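Local coordinates for protein UDP-glucose 4-epimerase (Brucella ovis, PDB 4WOK) that probably catalyses the reversible interconversion of UDP-glucose and UDP-galactose by inverting the sugar's C4 centre with a bound NAD as cofactor, at residues K29-G33 with Q34-P38; A66-V69 with E70-K74; H199-P202 with R203-A207; R265-S268 with I269-V273. The protein carries 2 engineered substitutions. All coordinates share one frame; numbering follows the deposited sequence.

Contact 1. Residues K29-G33 with Q34-P38; sequences KLLAG and QGYAP
Leu31 O receives Tyr36 N at 3.0 Å, and Ala32 O receives Gly35 N in a weak bond of 3.2 Å. This pair of backbone bonds is a Schellman motif. It ends helix 22-33 and turns the chain into strand 37-42, the second strand of the first beta-alpha-beta unit of the Rossmann fold. Gly35 is the C-prime residue, with a positive phi of 92°. Gln34 N also bonds to Leu31 O, and it makes a weak second bond to Leu30 O. Leu31 O therefore accepts twice. Gln34 N and Tyr36 N approach it from opposite faces of the carbonyl plane, each well out of it.

The side chains pack round this turn. Leu31 reaches the Tyr36 ring with its CD2 branch, which comes obliquely to ring atom CD2 at 3.8 Å. Leu31 O lies at the edge of the same ring, in its plane. The ring's hydroxyl is held elsewhere, by Glu248 and Lys251. The Val244 side chain of helix 236-251 touches Leu31, and Val14 and Val16 of strand 13-17 also pack on it. In one of its two conformers the extended Gln34 side chain brings NE2 to 3.6 Å from Leu30 CD2. Further on, the ring of Pro38 comes back against the last turn of the helix. Its CD meets Ala32 CB at 3.9 Å, and its CB lies 4.2 Å from Leu31 CD1. Ala32 CA also points its hydrogen almost straight at Tyr36 O, with 3.3 Å between CA and O.

Contact 2. Residues A66-V69 with E70-K74; sequences ARLV and ETMEK
Glu70 N bonds to Ala66 O at 2.9 Å, one of the i to i+4 bonds of helix 65-75. This helix belongs to the Rossmann domain. The contact is internal to it, made of its backbone bonds and of side chains about one turn apart. Glu70 OE2 stays 4.5 Å from Arg67 NH1 and well out of the guanidinium plane. At most a loose attraction between charges is likely, since no N-H points at the oxygen. Arg67 instead gives NE to Glu59 O.

Thr71 grips one carbonyl twice. Its OG1 donates to Arg67 O at 2.8 Å, and its backbone N reaches the same oxygen at 3.0 Å. The two donors come from opposite faces of the carbonyl plane. The hydroxyl can fold back because OG1 sits beside the backbone N (chi1 -61°). Tyr41 and Val58, from strands 37-42 and 57-59, pack on Thr71.

Met72 N bonds to Leu68 O. Its extended side chain crosses Leu68, bringing CE to 4.0 Å from Leu68 CG. Both side chains also meet Leu110 of helix 96-116.

Glu73 N bonds to Val69 O at 2.8 Å. The Glu73 side chain runs alongside Val69 in the same direction. Its CG lies 3.2 Å from Val69 O, and its OE2 touches Val69 CG1 at 3.5 Å.

The chemistry divides the helix by face. Leu68, Val69 and Met72 face helix 96-116, while the charged Glu70 and Glu73 stay exposed. The doubly used Arg67 O satisfies the buried Thr71 hydroxyl, which can lie against the sheet strands without needing a polar partner there.

Contact 3. Residues H199-P202 with R203-A207; sequences HLIP and RAMMA. With ZN (zinc ion), chain C.
His199 and Arg203 are joined by the first backbone bond of helix 200-209. Arg203 N donates to His199 O at 3.0 Å, and His199 is the N-cap residue. The next three bonds follow the same i to i+4 pattern: Ala204 N to Leu200 O, Met205 N to Ile201 O and Met206 N to Pro202 O.

The metal bond is made by the same N-cap residue. His199 ND1 binds the zinc ion at 2.1 Å. Glu192, His194 and Glu197 complete the site. His199 also touches the bound NAD.

Apolar packing lies along the helix. Ile201 and Met205 run side by side, and Ile201 CG2 meets Met205 CE at 3.7 Å. Ile323 of helix 319-326 packs on both. Chi1 of -74° sets Arg203 CG beside its backbone N, 3.2 Å from His199 O. A bend at chi3 then turns the guanidinium toward Leu200. The two side chains cross at about a right angle, and Leu200 CD2 lies 4.1 Å from Arg203 NH1.

His199 thus serves twice, through its backbone carbonyl and its ring. This links the zinc site to the helix start beside the cofactor and probably limits the ring's movement.

Contact 4. Residues R265-S268 with I269-V273; sequences RGTS and IREIV
The carboxylate of Glu271 is met from above its plane by Ser268 N, which lies 2.9 Å from OE2 and 52° out of that plane. The N-H points nearly straight at the oxygen, at 167°. Thr267 CG2 lies 4.0 Å from Glu271 CD and 3.9 Å from Glu271 CB; the two side chains cross at a slant.

In return, Glu271 N donates to Ser268 OG at 3.1 Å. The two bonds make a capping box at the start of helix 269-280, with Ser268 as N-cap. The serine oxygen is placed for this by a chi1 of 82°, between its own backbone N and carbonyl carbon. Asp226 also bonds to Ser268 OG. Ile272 N then begins the helical pattern by donating to Ser268 O at 3.2 Å.

Ile272 CG1 closes over Thr267 CG2 at 4.0 Å. Tyr233 of strand 230-235 touches both residues. Thr267 is paired with Arg231 of that strand through the backbone.

Each partner of the box supplies one backbone N-H and one side-chain oxygen. Two amide groups that could have lacked partners at the strand-to-helix junction are satisfied, and the negative carboxylate probably also suits the positive end of the helix dipole.

The four contacts follow one another along the chain; none nests in or crosses another. All are local: contact 1 closes the turn after a helix, contacts 3 and 4 open helices, and contact 2 lies within one. Contact 1 leads from helix 22-33 into strand 37-42 of the parallel Rossmann sheet. Contact 2, in helix 65-75, lies at the edge of that sheet formed by strand 57-59; its nearest atoms are about 9 Å from contact 1. Contact 3 begins helix 200-209 at the zinc and NAD sites. Contact 4 begins helix 269-280 beside strand 230-235. Contacts 3 and 4 touch: Leu200 CG meets Ile269 CD1 at 3.8 Å. Contacts 2 and 3 lie on opposite sides of the chain's centre.

Contact 1. Residues K29-G33 with Q34-P38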
ATOM      1  N   LYS A  29       3.631 -10.381   9.513  1.00 23.46           N
ATOM      2  CA  LYS A  29       4.158 -10.262  10.878  0.73 23.92           C
ATOM      3  C   LYS A  29       3.039  -9.960  11.867  1.00 25.11           C
ATOM      4  O   LYS A  29       2.955 -10.575  12.941  1.00 26.24           O
ATOM      5  CB  LYS A  29       5.233  -9.165  10.943  0.73 24.23           C
ATOM      6  CG  LYS A  29       5.785  -8.882  12.346  0.73 25.91           C
ATOM      7  CD  LYS A  29       6.963  -7.899  12.274  0.73 26.25           C
ATOM      8  CE  LYS A  29       7.750  -7.835  13.575  0.73 29.76           C
ATOM      9  NZ  LYS A  29       7.068  -7.011  14.605  0.73 31.88           N
ATOM     10  N   LEU A  30       2.174  -9.018  11.509  1.00 26.72           N
ATOM     11  CA  LEU A  30       1.103  -8.620  12.412  1.00 29.49           C
ATOM     12  C   LEU A  30       0.092  -9.741  12.589  1.00 32.87           C
ATOM     13  O   LEU A  30      -0.353 -10.009  13.709  1.00 31.70           O
ATOM     14  CB  LEU A  30       0.390  -7.366  11.913  1.00 28.79           C
ATOM     15  CG  LEU A  30      -0.510  -6.794  13.009  1.00 37.97           C
ATOM     16  CD1 LEU A  30       0.292  -5.918  13.946  1.00 39.69           C
ATOM     17  CD2 LEU A  30      -1.695  -6.040  12.447  1.00 38.39           C
ATOM     18  N   LEU A  31      -0.273 -10.389  11.487  1.00 25.12           N
ATOM     19  CA  LEU A  31      -1.220 -11.496  11.555  1.00 25.32           C
ATOM     20  C   LEU A  31      -0.738 -12.529  12.560  1.00 26.26           C
ATOM     21  O   LEU A  31      -1.509 -12.996  13.397  1.00 27.45           O
ATOM     22  CB  LEU A  31      -1.407 -12.147  10.169  1.00 23.84           C
ATOM     23  CG  LEU A  31      -2.349 -11.410   9.214  1.00 23.21           C
ATOM     24  CD1 LEU A  31      -2.108 -11.828   7.735  1.00 21.67           C
ATOM     25  CD2 LEU A  31      -3.804 -11.663   9.586  1.00 24.13           C
ATOM     26  N   ALA A  32       0.543 -12.878  12.475  1.00 28.12           N
ATOM     27  CA  ALA A  32       1.123 -13.892  13.348  1.00 32.11           C
ATOM     28  C   ALA A  32       1.110 -13.444  14.801  1.00 39.36           C
ATOM     29  O   ALA A  32       0.963 -14.266  15.708  1.00 33.14           O
ATOM     30  CB  ALA A  32       2.545 -14.232  12.913  1.00 31.02           C
ATOM     31  N   GLY A  33       1.256 -12.141  15.019  1.00 34.43           N
ATOM     32  CA  GLY A  33       1.177 -11.594  16.362  1.00 38.58           C
ATOM     33  C   GLY A  33      -0.222 -11.712  16.940  1.00 39.35           C
ATOM     34  O   GLY A  33      -0.398 -11.775  18.161  1.00 34.33           O
ATOM     35  N   GLN A  34      -1.230 -11.745  16.071  1.00 30.79           N
ATOM     36  CA  GLN A  34      -2.600 -11.845  16.562  0.51 40.37           C
ATOM     37  C   GLN A  34      -3.107 -13.286  16.524  1.00 44.39           C
ATOM     38  O   GLN A  34      -4.290 -13.546  16.720  1.00 38.59           O
ATOM     39  CB  GLN A  34      -3.519 -10.907  15.776  0.51 38.08           C
ATOM     40  CG  GLN A  34      -3.207  -9.432  16.053  0.51 40.22           C
ATOM     41  CD  GLN A  34      -4.117  -8.464  15.318  0.51 42.17           C
ATOM     42  OE1 GLN A  34      -5.213  -8.823  14.892  0.51 43.70           O
ATOM     43  NE2 GLN A  34      -3.665  -7.219  15.172  0.51 42.44           N
ATOM     44  N   GLY A  35      -2.193 -14.224  16.307  1.00 38.07           N
ATOM     45  CA  GLY A  35      -2.539 -15.628  16.405  1.00 43.48           C
ATOM     46  C   GLY A  35      -2.978 -16.290  15.113  1.00 32.63           C
ATOM     47  O   GLY A  35      -3.381 -17.451  15.118  1.00 32.58           O
ATOM     48  N   TYR A  36      -2.928 -15.558  14.010  1.00 28.85           N
ATOM     49  CA  TYR A  36      -3.176 -16.167  12.711  1.00 31.30           C
ATOM     50  C   TYR A  36      -1.906 -16.820  12.194  1.00 33.11           C
ATOM     51  O   TYR A  36      -0.802 -16.527  12.661  1.00 27.19           O
ATOM     52  CB  TYR A  36      -3.678 -15.136  11.695  1.00 29.76           C
ATOM     53  CG  TYR A  36      -5.067 -14.619  11.980  1.00 31.38           C
ATOM     54  CD1 TYR A  36      -6.191 -15.372  11.648  1.00 35.01           C
ATOM     55  CD2 TYR A  36      -5.258 -13.386  12.585  1.00 30.92           C
ATOM     56  CE1 TYR A  36      -7.462 -14.903  11.901  1.00 39.13           C
ATOM     57  CE2 TYR A  36      -6.526 -12.909  12.846  1.00 36.95           C
ATOM     58  CZ  TYR A  36      -7.625 -13.672  12.499  1.00 42.84           C
ATOM     59  OH  TYR A  36      -8.895 -13.203  12.755  1.00 45.32           O
ATOM     60  N   ALA A  37      -2.075 -17.720  11.235  1.00 26.35           N
ATOM     61  CA  ALA A  37      -0.947 -18.304  10.535  1.00 28.80           C
ATOM     62  C   ALA A  37      -0.917 -17.745   9.123  1.00 26.26           C
ATOM     63  O   ALA A  37      -1.596 -18.252   8.229  1.00 26.22           O
ATOM     64  CB  ALA A  37      -1.040 -19.826  10.515  1.00 28.29           C
ATOM     65  N   PRO A  38      -0.133 -16.684   8.920  1.00 23.39           N
ATOM     66  CA  PRO A  38      -0.041 -16.191   7.547  1.00 21.27           C
ATOM     67  C   PRO A  38       0.626 -17.208   6.634  1.00 28.30           C
ATOM     68  O   PRO A  38       1.620 -17.842   6.989  1.00 22.59           O
ATOM     69  CB  PRO A  38       0.806 -14.920   7.681  1.00 20.99           C
ATOM     70  CG  PRO A  38       1.673 -15.164   8.888  1.00 21.99           C
ATOM     71  CD  PRO A  38       0.778 -15.976   9.845  1.00 23.21           C
TER

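Contact 2. Residues A66-V69 with E70-K74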
ATOM      1  N   ALA A  66      -4.017 -22.752 -11.497  1.00 20.41           N
ATOM      2  CA  ALA A  66      -3.999 -24.091 -10.880  1.00 26.48           C
ATOM      3  C   ALA A  66      -3.229 -24.069  -9.563  1.00 27.04           C
ATOM      4  O   ALA A  66      -3.666 -24.625  -8.557  1.00 23.61           O
ATOM      5  CB  ALA A  66      -3.389 -25.129 -11.828  1.00 20.04           C
ATOM      6  N   ARG A  67      -2.074 -23.421  -9.561  1.00 21.79           N
ATOM      7  CA  ARG A  67      -1.253 -23.399  -8.368  1.00 20.96           C
ATOM      8  C   ARG A  67      -1.925 -22.608  -7.256  1.00 19.64           C
ATOM      9  O   ARG A  67      -1.815 -22.955  -6.088  1.00 21.35           O
ATOM     10  CB  ARG A  67       0.119 -22.805  -8.670  1.00 19.19           C
ATOM     11  CG  ARG A  67       1.119 -22.937  -7.518  1.00 21.62           C
ATOM     12  CD  ARG A  67       2.508 -22.660  -8.051  1.00 23.99           C
ATOM     13  NE  ARG A  67       3.529 -22.794  -7.023  1.00 26.47           N
ATOM     14  CZ  ARG A  67       4.043 -23.952  -6.626  1.00 38.42           C
ATOM     15  NH1 ARG A  67       3.624 -25.094  -7.169  1.00 40.98           N
ATOM     16  NH2 ARG A  67       4.970 -23.962  -5.681  1.00 33.19           N
ATOM     17  N   LEU A  68      -2.605 -21.528  -7.624  1.00 20.41           N
ATOM     18  CA  LEU A  68      -3.302 -20.718  -6.629  1.00 19.39           C
ATOM     19  C   LEU A  68      -4.489 -21.488  -6.026  1.00 20.97           C
ATOM     20  O   LEU A  68      -4.700 -21.491  -4.806  1.00 20.54           O
ATOM     21  CB  LEU A  68      -3.759 -19.410  -7.269  1.00 24.22           C
ATOM     22  CG  LEU A  68      -4.273 -18.283  -6.384  1.00 26.30           C
ATOM     23  CD1 LEU A  68      -3.302 -17.965  -5.235  1.00 24.94           C
ATOM     24  CD2 LEU A  68      -4.482 -17.071  -7.277  1.00 20.42           C
ATOM     25  N   VAL A  69      -5.259 -22.154  -6.878  1.00 22.23           N
ATOM     26  CA  VAL A  69      -6.354 -23.002  -6.391  1.00 20.96           C
ATOM     27  C   VAL A  69      -5.838 -24.120  -5.483  1.00 22.82           C
ATOM     28  O   VAL A  69      -6.406 -24.394  -4.411  1.00 23.94           O
ATOM     29  CB  VAL A  69      -7.142 -23.598  -7.573  1.00 22.22           C
ATOM     30  CG1 VAL A  69      -8.060 -24.724  -7.115  1.00 19.56           C
ATOM     31  CG2 VAL A  69      -7.947 -22.504  -8.278  1.00 20.31           C
ATOM     32  N   GLU A  70      -4.757 -24.765  -5.906  1.00 21.59           N
ATOM     33  CA  GLU A  70      -4.139 -25.834  -5.124  1.00 22.78           C
ATOM     34  C   GLU A  70      -3.804 -25.329  -3.730  1.00 25.60           C
ATOM     35  O   GLU A  70      -4.035 -26.003  -2.721  1.00 23.31           O
ATOM     36  CB  GLU A  70      -2.877 -26.324  -5.823  1.00 26.50           C
ATOM     37  CG  GLU A  70      -2.154 -27.485  -5.158  1.00 36.85           C
ATOM     38  CD  GLU A  70      -0.871 -27.823  -5.907  1.00 45.10           C
ATOM     39  OE1 GLU A  70      -0.948 -28.452  -6.985  1.00 35.92           O
ATOM     40  OE2 GLU A  70       0.218 -27.427  -5.437  1.00 57.25           O
ATOM     41  N   THR A  71      -3.261 -24.118  -3.694  1.00 19.00           N
ATOM     42  CA  THR A  71      -2.848 -23.511  -2.441  1.00 22.45           C
ATOM     43  C   THR A  71      -4.035 -23.224  -1.551  1.00 22.13           C
ATOM     44  O   THR A  71      -4.009 -23.515  -0.353  1.00 26.54           O
ATOM     45  CB  THR A  71      -2.076 -22.214  -2.695  1.00 21.65           C
ATOM     46  OG1 THR A  71      -0.902 -22.520  -3.448  1.00 22.56           O
ATOM     47  CG2 THR A  71      -1.667 -21.568  -1.371  1.00 20.47           C
ATOM     48  N   MET A  72      -5.084 -22.647  -2.125  1.00 20.81           N
ATOM     49  CA  MET A  72      -6.292 -22.399  -1.336  1.00 24.60           C
ATOM     50  C   MET A  72      -6.934 -23.692  -0.823  1.00 22.94           C
ATOM     51  O   MET A  72      -7.459 -23.737   0.301  1.00 23.21           O
ATOM     52  CB  MET A  72      -7.290 -21.594  -2.160  1.00 23.85           C
ATOM     53  CG  MET A  72      -6.767 -20.193  -2.522  1.00 20.33           C
ATOM     54  SD  MET A  72      -8.042 -19.246  -3.357  1.00 24.62           S
ATOM     55  CE  MET A  72      -7.139 -17.702  -3.663  1.00 21.61           C
ATOM     56  N   GLU A  73      -6.879 -24.751  -1.624  1.00 22.60           N
ATOM     57  CA  GLU A  73      -7.432 -26.042  -1.191  1.00 25.57           C
ATOM     58  C   GLU A  73      -6.605 -26.638  -0.051  1.00 29.34           C
ATOM     59  O   GLU A  73      -7.152 -27.179   0.922  1.00 27.69           O
ATOM     60  CB  GLU A  73      -7.519 -27.010  -2.380  1.00 24.29           C
ATOM     61  CG  GLU A  73      -8.526 -26.515  -3.415  1.00 26.93           C
ATOM     62  CD  GLU A  73      -8.740 -27.463  -4.593  1.00 27.93           C
ATOM     63  OE1 GLU A  73      -7.943 -28.408  -4.789  1.00 28.52           O
ATOM     64  OE2 GLU A  73      -9.733 -27.252  -5.320  1.00 27.93           O
ATOM     65  N   LYS A  74      -5.287 -26.530  -0.150  1.00 22.90           N
ATOM     66  CA  LYS A  74      -4.427 -27.051   0.907  1.00 27.60           C
ATOM     67  C   LYS A  74      -4.618 -26.300   2.229  1.00 28.88           C
ATOM     68  O   LYS A  74      -4.705 -26.916   3.293  1.00 25.27           O
ATOM     69  CB  LYS A  74      -2.961 -26.989   0.481  1.00 30.36           C
ATOM     70  CG  LYS A  74      -1.999 -27.404   1.582  1.00 36.96           C
ATOM     71  CD  LYS A  74      -0.553 -27.390   1.100  1.00 41.32           C
ATOM     72  CE  LYS A  74       0.391 -27.853   2.209  1.00 47.29           C
ATOM     73  NZ  LYS A  74       1.801 -27.956   1.740  1.00 45.84           N
TER

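Contact 3. Residues H199-P202 with R203-A207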
ATOM      1  N   HIS A 199       9.861   5.586  -4.325  1.00 28.56           N
ATOM      2  CA  HIS A 199       9.005   6.284  -3.371  1.00 27.75           C
ATOM      3  C   HIS A 199       9.774   7.425  -2.718  1.00 33.39           C
ATOM      4  O   HIS A 199      10.987   7.344  -2.541  1.00 29.68           O
ATOM      5  CB  HIS A 199       8.454   5.304  -2.339  1.00 25.33           C
ATOM      6  CG  HIS A 199       7.547   4.272  -2.942  1.00 28.43           C
ATOM      7  ND1 HIS A 199       7.870   2.933  -2.999  1.00 28.53           N
ATOM      8  CD2 HIS A 199       6.339   4.396  -3.543  1.00 33.90           C
ATOM      9  CE1 HIS A 199       6.894   2.273  -3.605  1.00 30.40           C
ATOM     10  NE2 HIS A 199       5.954   3.138  -3.940  1.00 31.74           N
ATOM     11  N   LEU A 200       9.051   8.484  -2.377  1.00 34.01           N
ATOM     12  CA  LEU A 200       9.654   9.769  -2.027  1.00 31.56           C
ATOM     13  C   LEU A 200      10.512   9.720  -0.759  1.00 33.87           C
ATOM     14  O   LEU A 200      11.669  10.138  -0.774  1.00 34.27           O
ATOM     15  CB  LEU A 200       8.547  10.818  -1.885  1.00 30.66           C
ATOM     16  CG  LEU A 200       8.917  12.297  -1.743  1.00 37.73           C
ATOM     17  CD1 LEU A 200       9.203  12.646  -0.294  1.00 41.97           C
ATOM     18  CD2 LEU A 200      10.093  12.657  -2.659  1.00 36.17           C
ATOM     19  N   ILE A 201       9.954   9.225   0.342  1.00 29.37           N
ATOM     20  CA  ILE A 201      10.702   9.242   1.592  1.00 29.92           C
ATOM     21  C   ILE A 201      11.955   8.347   1.534  1.00 30.37           C
ATOM     22  O   ILE A 201      13.036   8.766   1.969  1.00 31.54           O
ATOM     23  CB  ILE A 201       9.807   8.853   2.771  1.00 29.99           C
ATOM     24  CG1 ILE A 201       8.712   9.909   2.945  1.00 35.06           C
ATOM     25  CG2 ILE A 201      10.641   8.719   4.018  1.00 33.86           C
ATOM     26  CD1 ILE A 201       7.747   9.648   4.087  1.00 37.88           C
ATOM     27  N   PRO A 202      11.835   7.133   0.961  1.00 28.63           N
ATOM     28  CA  PRO A 202      13.073   6.382   0.731  1.00 27.74           C
ATOM     29  C   PRO A 202      14.097   7.086  -0.145  1.00 30.69           C
ATOM     30  O   PRO A 202      15.282   7.027   0.179  1.00 31.29           O
ATOM     31  CB  PRO A 202      12.574   5.112   0.043  1.00 26.51           C
ATOM     32  CG  PRO A 202      11.238   4.886   0.697  1.00 26.41           C
ATOM     33  CD  PRO A 202      10.649   6.271   0.778  1.00 29.23           C
ATOM     34  N   ARG A 203      13.664   7.721  -1.229  1.00 28.21           N
ATOM     35  CA  ARG A 203      14.598   8.431  -2.091  1.00 28.73           C
ATOM     36  C   ARG A 203      15.264   9.582  -1.334  1.00 30.94           C
ATOM     37  O   ARG A 203      16.481   9.782  -1.418  1.00 31.23           O
ATOM     38  CB  ARG A 203      13.886   8.941  -3.345  1.00 30.61           C
ATOM     39  CG  ARG A 203      13.569   7.834  -4.362  1.00 35.34           C
ATOM     40  CD  ARG A 203      12.870   8.378  -5.605  1.00 40.54           C
ATOM     41  NE  ARG A 203      13.627   9.460  -6.240  1.00 47.90           N
ATOM     42  CZ  ARG A 203      13.171  10.703  -6.395  1.00 53.86           C
ATOM     43  NH1 ARG A 203      11.952  11.022  -5.967  1.00 48.32           N
ATOM     44  NH2 ARG A 203      13.928  11.626  -6.985  1.00 51.50           N
ATOM     45  N   ALA A 204      14.477  10.327  -0.566  1.00 33.02           N
ATOM     46  CA  ALA A 204      15.043  11.455   0.178  1.00 34.57           C
ATOM     47  C   ALA A 204      16.095  10.961   1.177  1.00 38.91           C
ATOM     48  O   ALA A 204      17.141  11.587   1.358  1.00 36.24           O
ATOM     49  CB  ALA A 204      13.946  12.237   0.885  1.00 32.80           C
ATOM     50  N   MET A 205      15.826   9.821   1.806  1.00 32.66           N
ATOM     51  CA  MET A 205      16.757   9.259   2.784  1.00 33.61           C
ATOM     52  C   MET A 205      18.018   8.722   2.124  1.00 31.17           C
ATOM     53  O   MET A 205      19.135   8.928   2.621  1.00 33.43           O
ATOM     54  CB  MET A 205      16.082   8.147   3.596  1.00 33.17           C
ATOM     55  CG  MET A 205      15.075   8.682   4.574  1.00 32.53           C
ATOM     56  SD  MET A 205      14.197   7.403   5.484  1.00 35.19           S
ATOM     57  CE  MET A 205      13.307   8.451   6.636  1.00 33.99           C
ATOM     58  N   MET A 206      17.839   8.024   1.015  1.00 30.18           N
ATOM     59  CA  MET A 206      18.969   7.525   0.252  1.00 29.90           C
ATOM     60  C   MET A 206      19.872   8.681  -0.163  1.00 36.42           C
ATOM     61  O   MET A 206      21.092   8.568  -0.100  1.00 34.20           O
ATOM     62  CB  MET A 206      18.491   6.754  -0.976  1.00 28.78           C
ATOM     63  CG  MET A 206      17.831   5.406  -0.634  1.00 27.69           C
ATOM     64  SD  MET A 206      16.935   4.722  -2.044  1.00 36.06           S
ATOM     65  CE  MET A 206      18.299   4.320  -3.135  1.00 33.78           C
ATOM     66  N   ALA A 207      19.261   9.789  -0.567  1.00 31.62           N
ATOM     67  CA  ALA A 207      20.025  10.964  -0.996  1.00 32.82           C
ATOM     68  C   ALA A 207      20.791  11.560   0.194  1.00 33.95           C
ATOM     69  O   ALA A 207      21.972  11.866   0.089  1.00 34.67           O
ATOM     70  CB  ALA A 207      19.107  11.992  -1.618  1.00 33.30           C
TER
HETATM   71 ZN    ZN C 401       9.508   1.821  -2.410  1.00 38.56          ZN

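Contact 4. Residues R265-S268 with I269-V273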
ATOM      1  N   ARG A 265      -4.383  14.128   7.552  1.00 41.97           N
ATOM      2  CA  ARG A 265      -3.508  15.291   7.443  1.00 44.56           C
ATOM      3  C   ARG A 265      -2.353  15.033   6.474  1.00 50.17           C
ATOM      4  O   ARG A 265      -1.707  13.987   6.528  1.00 54.02           O
ATOM      5  CB  ARG A 265      -2.963  15.671   8.817  1.00 43.57           C
ATOM      6  N   GLY A 266      -2.100  15.992   5.591  1.00 52.28           N
ATOM      7  CA  GLY A 266      -1.031  15.874   4.616  1.00 47.51           C
ATOM      8  C   GLY A 266       0.331  16.308   5.122  1.00 46.42           C
ATOM      9  O   GLY A 266       0.467  16.868   6.215  1.00 46.96           O
ATOM     10  N   THR A 267       1.347  16.056   4.306  1.00 42.22           N
ATOM     11  CA  THR A 267       2.722  16.392   4.652  1.00 44.62           C
ATOM     12  C   THR A 267       3.463  16.929   3.438  1.00 45.37           C
ATOM     13  O   THR A 267       3.407  16.329   2.372  1.00 36.62           O
ATOM     14  CB  THR A 267       3.466  15.169   5.189  1.00 41.70           C
ATOM     15  OG1 THR A 267       2.647  14.509   6.163  1.00 39.42           O
ATOM     16  CG2 THR A 267       4.783  15.585   5.819  1.00 41.99           C
ATOM     17  N   SER A 268       4.165  18.047   3.591  1.00 42.78           N
ATOM     18  CA  SER A 268       4.886  18.621   2.464  1.00 43.19           C
ATOM     19  C   SER A 268       6.277  18.006   2.314  1.00 41.45           C
ATOM     20  O   SER A 268       6.813  17.417   3.254  1.00 38.04           O
ATOM     21  CB  SER A 268       5.007  20.140   2.616  1.00 40.89           C
ATOM     22  OG  SER A 268       6.091  20.466   3.460  1.00 41.57           O
ATOM     23  N   ILE A 269       6.849  18.146   1.123  1.00 39.42           N
ATOM     24  CA  ILE A 269       8.211  17.684   0.849  1.00 42.49           C
ATOM     25  C   ILE A 269       9.211  18.330   1.807  1.00 48.81           C
ATOM     26  O   ILE A 269      10.110  17.665   2.338  1.00 39.36           O
ATOM     27  CB  ILE A 269       8.642  18.011  -0.606  1.00 44.96           C
ATOM     28  CG1 ILE A 269       7.666  17.409  -1.623  1.00 41.57           C
ATOM     29  CG2 ILE A 269      10.070  17.557  -0.856  1.00 41.72           C
ATOM     30  CD1 ILE A 269       7.785  15.918  -1.794  1.00 50.73           C
ATOM     31  N   ARG A 270       9.049  19.636   2.012  1.00 40.73           N
ATOM     32  CA  ARG A 270       9.938  20.385   2.889  1.00 41.55           C
ATOM     33  C   ARG A 270       9.921  19.796   4.296  1.00 45.75           C
ATOM     34  O   ARG A 270      10.981  19.576   4.884  1.00 44.37           O
ATOM     35  CB  ARG A 270       9.550  21.868   2.920  1.00 45.60           C
ATOM     36  CG  ARG A 270      10.442  22.732   3.808  1.00 52.58           C
ATOM     37  CD  ARG A 270      11.868  22.821   3.263  1.00 60.94           C
ATOM     38  NE  ARG A 270      11.929  23.530   1.985  1.00 62.90           N
ATOM     39  CZ  ARG A 270      12.859  23.323   1.057  1.00 62.02           C
ATOM     40  NH1 ARG A 270      13.816  22.423   1.257  1.00 55.14           N
ATOM     41  NH2 ARG A 270      12.827  24.014  -0.077  1.00 60.29           N
ATOM     42  N   GLU A 271       8.726  19.512   4.819  1.00 47.36           N
ATOM     43  CA  GLU A 271       8.602  18.933   6.155  1.00 46.49           C
ATOM     44  C   GLU A 271       9.400  17.643   6.260  1.00 46.46           C
ATOM     45  O   GLU A 271      10.101  17.401   7.242  1.00 40.71           O
ATOM     46  CB  GLU A 271       7.143  18.643   6.501  1.00 48.58           C
ATOM     47  CG  GLU A 271       6.219  19.846   6.594  1.00 56.69           C
ATOM     48  CD  GLU A 271       4.786  19.420   6.893  1.00 65.03           C
ATOM     49  OE1 GLU A 271       4.536  18.929   8.013  1.00 72.43           O
ATOM     50  OE2 GLU A 271       3.916  19.547   6.006  1.00 61.39           O
ATOM     51  N   ILE A 272       9.279  16.811   5.230  1.00 44.44           N
ATOM     52  CA  ILE A 272       9.969  15.534   5.203  1.00 39.12           C
ATOM     53  C   ILE A 272      11.480  15.727   5.203  1.00 38.85           C
ATOM     54  O   ILE A 272      12.192  15.136   6.009  1.00 38.70           O
ATOM     55  CB  ILE A 272       9.540  14.705   3.975  1.00 39.70           C
ATOM     56  CG1 ILE A 272       8.138  14.142   4.211  1.00 37.54           C
ATOM     57  CG2 ILE A 272      10.528  13.575   3.708  1.00 37.57           C
ATOM     58  CD1 ILE A 272       7.461  13.655   2.963  1.00 39.19           C
ATOM     59  N   VAL A 273      11.963  16.566   4.299  1.00 39.16           N
ATOM     60  CA  VAL A 273      13.383  16.857   4.216  1.00 42.24           C
ATOM     61  C   VAL A 273      13.894  17.439   5.538  1.00 42.64           C
ATOM     62  O   VAL A 273      14.927  17.013   6.057  1.00 40.44           O
ATOM     63  CB  VAL A 273      13.665  17.819   3.048  1.00 42.29           C
ATOM     64  CG1 VAL A 273      14.995  18.520   3.224  1.00 51.69           C
ATOM     65  CG2 VAL A 273      13.605  17.054   1.738  1.00 45.84           C
TER